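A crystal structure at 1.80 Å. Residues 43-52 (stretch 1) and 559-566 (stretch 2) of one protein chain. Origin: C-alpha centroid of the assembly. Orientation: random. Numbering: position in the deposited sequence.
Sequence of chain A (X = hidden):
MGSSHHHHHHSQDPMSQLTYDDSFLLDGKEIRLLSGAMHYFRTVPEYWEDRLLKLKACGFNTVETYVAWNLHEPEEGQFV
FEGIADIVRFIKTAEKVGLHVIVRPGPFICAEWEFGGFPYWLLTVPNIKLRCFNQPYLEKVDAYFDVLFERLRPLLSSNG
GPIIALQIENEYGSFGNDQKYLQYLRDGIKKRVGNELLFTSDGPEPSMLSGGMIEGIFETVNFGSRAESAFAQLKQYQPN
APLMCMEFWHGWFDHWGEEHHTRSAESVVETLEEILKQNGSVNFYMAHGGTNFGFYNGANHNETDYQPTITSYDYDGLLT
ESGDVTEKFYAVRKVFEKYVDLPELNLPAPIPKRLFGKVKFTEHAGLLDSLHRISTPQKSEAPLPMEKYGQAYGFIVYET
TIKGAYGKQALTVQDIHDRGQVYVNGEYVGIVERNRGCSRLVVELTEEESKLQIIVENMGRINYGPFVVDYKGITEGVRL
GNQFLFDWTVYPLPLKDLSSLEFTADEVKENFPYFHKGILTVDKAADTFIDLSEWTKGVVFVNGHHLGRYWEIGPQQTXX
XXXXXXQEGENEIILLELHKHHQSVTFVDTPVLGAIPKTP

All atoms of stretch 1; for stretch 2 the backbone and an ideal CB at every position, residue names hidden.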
# COMPACT_ATOMS: atom_id res chain seq x y z
N THR A 43 -3.04 -8.72 4.68
CA THR A 43 -3.00 -9.64 5.81
C THR A 43 -2.38 -10.96 5.35
O THR A 43 -2.64 -11.37 4.30
CB THR A 43 -4.40 -9.82 6.38
OG1 THR A 43 -4.82 -8.59 6.95
CG2 THR A 43 -4.42 -10.93 7.39
N VAL A 44 -1.57 -11.60 6.15
CA VAL A 44 -0.98 -12.87 5.71
C VAL A 44 -2.08 -13.90 5.51
O VAL A 44 -3.02 -13.91 6.24
CB VAL A 44 0.05 -13.45 6.72
CG1 VAL A 44 1.29 -12.60 6.75
CG2 VAL A 44 -0.56 -13.57 8.09
N PRO A 45 -1.93 -14.82 4.57
CA PRO A 45 -3.01 -15.73 4.21
C PRO A 45 -3.49 -16.64 5.33
O PRO A 45 -4.64 -16.97 5.41
CB PRO A 45 -2.44 -16.55 3.06
CG PRO A 45 -1.14 -16.12 2.87
CD PRO A 45 -0.85 -14.91 3.60
N GLU A 46 -2.61 -16.97 6.24
CA GLU A 46 -2.93 -17.85 7.35
C GLU A 46 -4.07 -17.27 8.17
O GLU A 46 -4.80 -17.98 8.78
CB GLU A 46 -1.70 -18.05 8.20
CG GLU A 46 -0.68 -18.89 7.51
CD GLU A 46 0.25 -18.14 6.59
OE1 GLU A 46 0.24 -16.94 6.58
OE2 GLU A 46 1.02 -18.81 5.94
N TYR A 47 -4.15 -15.94 8.15
CA TYR A 47 -5.11 -15.17 8.92
C TYR A 47 -6.38 -14.69 8.18
O TYR A 47 -7.26 -14.14 8.77
CB TYR A 47 -4.42 -14.01 9.62
CG TYR A 47 -3.48 -14.35 10.76
CD1 TYR A 47 -3.63 -15.49 11.50
CD2 TYR A 47 -2.49 -13.48 11.13
CE1 TYR A 47 -2.81 -15.77 12.53
CE2 TYR A 47 -1.68 -13.75 12.17
CZ TYR A 47 -1.83 -14.91 12.87
OH TYR A 47 -1.05 -15.22 13.94
N TRP A 48 -6.49 -14.99 6.90
CA TRP A 48 -7.62 -14.49 6.17
C TRP A 48 -8.94 -15.01 6.77
O TRP A 48 -9.87 -14.29 6.93
CB TRP A 48 -7.52 -14.87 4.68
CG TRP A 48 -6.53 -14.14 3.89
CD1 TRP A 48 -5.93 -12.95 4.18
CD2 TRP A 48 -6.01 -14.52 2.62
NE1 TRP A 48 -5.10 -12.58 3.20
CE2 TRP A 48 -5.11 -13.53 2.22
CE3 TRP A 48 -6.23 -15.60 1.77
CZ2 TRP A 48 -4.43 -13.60 1.03
CZ3 TRP A 48 -5.55 -15.66 0.61
CH2 TRP A 48 -4.66 -14.67 0.24
N GLU A 49 -8.99 -16.27 7.12
CA GLU A 49 -10.23 -16.79 7.68
C GLU A 49 -10.58 -16.11 8.98
O GLU A 49 -11.70 -15.80 9.23
CB GLU A 49 -10.15 -18.29 7.88
CG GLU A 49 -11.45 -18.88 8.41
CD GLU A 49 -11.60 -20.35 8.16
OE1 GLU A 49 -10.67 -21.04 7.88
OE2 GLU A 49 -12.69 -20.84 8.27
N ASP A 50 -9.60 -15.85 9.79
CA ASP A 50 -9.86 -15.25 11.07
C ASP A 50 -10.52 -13.91 10.87
O ASP A 50 -11.50 -13.61 11.48
CB ASP A 50 -8.56 -15.04 11.82
CG ASP A 50 -8.77 -14.33 13.15
OD1 ASP A 50 -9.24 -14.97 14.07
OD2 ASP A 50 -8.50 -13.14 13.27
N ARG A 51 -9.95 -13.08 10.00
CA ARG A 51 -10.50 -11.77 9.82
C ARG A 51 -11.88 -11.80 9.21
O ARG A 51 -12.71 -11.09 9.61
CB ARG A 51 -9.57 -10.88 9.03
CG ARG A 51 -8.13 -11.04 9.41
CD ARG A 51 -7.74 -10.33 10.67
NE ARG A 51 -6.31 -10.14 10.80
CZ ARG A 51 -5.52 -10.90 11.53
NH1 ARG A 51 -6.00 -11.90 12.20
NH2 ARG A 51 -4.23 -10.68 11.59
N LEU A 52 -12.06 -12.66 8.22
CA LEU A 52 -13.34 -12.77 7.58
C LEU A 52 -14.43 -13.24 8.54
O LEU A 52 -15.48 -12.75 8.51
CB LEU A 52 -13.28 -13.69 6.36
CG LEU A 52 -12.42 -13.10 5.27
CD1 LEU A 52 -11.97 -14.06 4.26
CD2 LEU A 52 -13.13 -11.95 4.66
N UNK A 559 6.69 -2.43 14.68
CA UNK A 559 6.34 -3.18 13.52
C UNK A 559 5.70 -4.50 13.94
O UNK A 559 6.26 -5.19 14.66
CB UNK A 559 7.57 -3.41 12.64
N UNK A 560 4.54 -4.79 13.39
CA UNK A 560 3.83 -6.02 13.63
C UNK A 560 4.52 -7.16 12.96
O UNK A 560 4.83 -7.11 11.83
CB UNK A 560 2.38 -5.92 13.15
N UNK A 561 4.70 -8.21 13.73
CA UNK A 561 5.19 -9.46 13.28
C UNK A 561 4.13 -10.55 13.39
O UNK A 561 3.89 -11.05 14.43
CB UNK A 561 6.44 -9.84 14.07
N UNK A 562 3.53 -10.94 12.30
CA UNK A 562 2.59 -12.04 12.32
C UNK A 562 3.26 -13.35 12.72
O UNK A 562 4.32 -13.62 12.29
CB UNK A 562 1.93 -12.19 10.95
N UNK A 563 2.55 -14.19 13.44
CA UNK A 563 3.17 -15.41 13.90
C UNK A 563 3.74 -16.27 12.77
O UNK A 563 4.74 -16.90 12.95
CB UNK A 563 2.15 -16.22 14.70
N UNK A 564 3.10 -16.30 11.62
CA UNK A 564 3.55 -17.18 10.53
C UNK A 564 4.94 -16.88 10.02
O UNK A 564 5.53 -17.71 9.42
CB UNK A 564 2.57 -17.09 9.36
N UNK A 565 5.39 -15.66 10.22
CA UNK A 565 6.72 -15.23 9.91
C UNK A 565 7.78 -15.92 10.81
O UNK A 565 8.90 -16.01 10.45
CB UNK A 565 6.80 -13.71 10.05
N UNK A 566 7.38 -16.28 12.01
CA UNK A 566 8.18 -16.96 13.01
C UNK A 566 8.15 -18.51 12.95
O UNK A 566 7.30 -19.09 12.35
CB UNK A 566 7.71 -16.50 14.39

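Position 559 lies at the far end of the stretch, in an extended strand (phi/psi -114/129), and its ideal CB has nothing of stretch 1 within 5.5 Å. The visible atoms therefore leave the choice open, although beta-branched, aromatic and aliphatic residues are all at home in a strand. The residue is Leu559, and it takes no part in the contact.

At position 560 the CA-to-CB bond points toward stretch 1, yet the ideal CB again has no neighbour within 5.5 Å. A short side chain would stop in the gap; a long one could cross it to the edge of the Tyr47 ring and the guanidinium of Arg51. A long polar chain, an acidic one or a tyrosine would all be reasonable. The deposited residue is Tyr560, with chi1 in the t well. Its ring spans the gap and brings OH to 3.6 Å from Tyr47 CE2, near the plane of that ring and at its edge. The same Tyr560 OH lies 3.5 Å from Arg51 NH2, close to the guanidinium plane, a distance that leaves the existence of a hydrogen bond open. Within stretch 1, Arg51 NH1 forms a salt bridge with Asp50 OD2 at 3.0 Å.

Position 561 has its CB out of reach of stretch 1, so only the strand backbone offers guidance, and a beta-branched residue would suit it. It is Val561.

Position 562 points toward stretch 1, with its ideal CB 4.0 Å from Val44 CG2 and 4.1 Å from Tyr47 CE2. A compact apolar residue packs well against such neighbours, and phi of -63° with psi of 144° also permits proline. Pro562 is the residue: its CG lies 4.1 Å from Val44 CG1 and its CB 4.3 Å from Tyr47 CE2.

At 563 the CB points sideways and a 3-10 segment begins. The ideal CB is already 3.4 Å from Tyr47 OH, which favours a small residue such as alanine, serine or glycine, though a longer chain might turn aside. Ala563 places its CB 3.5 Å from Tyr47 OH, which is hydrogen-bonded elsewhere in the structure.

Position 564 points toward stretch 1, where its ideal CB is 3.6 Å from Glu46 OE1 and 4.9 Å from Val44 CG2. A basic or polar residue could answer the carboxylate, while an apolar one could use the valine; phi of -62° again allows proline. Pro564 takes the apolar course. Its CG lies 4.2 Å from Val44 CG2, its CD 4.0 Å from Tyr47 CZ, and its CB 3.7 Å from Glu46 OE1.

The CB of 565 points sideways, with no neighbour within 5.5 Å, so contact requires a long side chain, either aromatic or a flexible aliphatic. Phe565, with chi1 in the m well, carries its ring back until CE1 is 3.6 Å from Val44 CG1.

Position 566 is out of reach and unconstrained by stretch 1; it is Leu566, whose N donates a backbone hydrogen bond to Ala563 O at 2.9 Å.

Stretch 2 (559-566) LYVPAPFL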
# COMPACT_ATOMS: atom_id res chain seq x y z
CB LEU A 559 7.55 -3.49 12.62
CG LEU A 559 8.13 -2.41 11.73
CD1 LEU A 559 9.43 -2.77 11.02
CD2 LEU A 559 7.14 -1.86 10.81
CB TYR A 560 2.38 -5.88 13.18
CG TYR A 560 1.52 -7.09 12.99
CD1 TYR A 560 1.30 -7.99 13.98
CD2 TYR A 560 0.88 -7.28 11.82
CE1 TYR A 560 0.51 -9.03 13.79
CE2 TYR A 560 0.11 -8.33 11.60
CZ TYR A 560 -0.09 -9.21 12.60
OH TYR A 560 -0.88 -10.26 12.37
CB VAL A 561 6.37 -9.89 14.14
CG1 VAL A 561 6.98 -11.13 13.62
CG2 VAL A 561 7.35 -8.82 14.30
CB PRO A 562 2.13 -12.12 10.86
CG PRO A 562 2.43 -10.86 10.31
CD PRO A 562 3.62 -10.36 10.97
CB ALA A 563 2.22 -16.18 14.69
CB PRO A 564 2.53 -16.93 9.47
CG PRO A 564 1.29 -16.71 10.24
CD PRO A 564 1.72 -15.87 11.38
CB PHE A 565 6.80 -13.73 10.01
CG PHE A 565 6.14 -12.97 8.86
CD1 PHE A 565 5.49 -13.61 7.85
CD2 PHE A 565 6.19 -11.61 8.81
CE1 PHE A 565 4.92 -12.91 6.85
CE2 PHE A 565 5.64 -10.94 7.83
CZ PHE A 565 4.99 -11.58 6.85
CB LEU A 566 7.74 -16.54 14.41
CG LEU A 566 7.91 -15.08 14.83
CD1 LEU A 566 7.29 -14.72 16.14
CD2 LEU A 566 9.31 -14.71 14.79
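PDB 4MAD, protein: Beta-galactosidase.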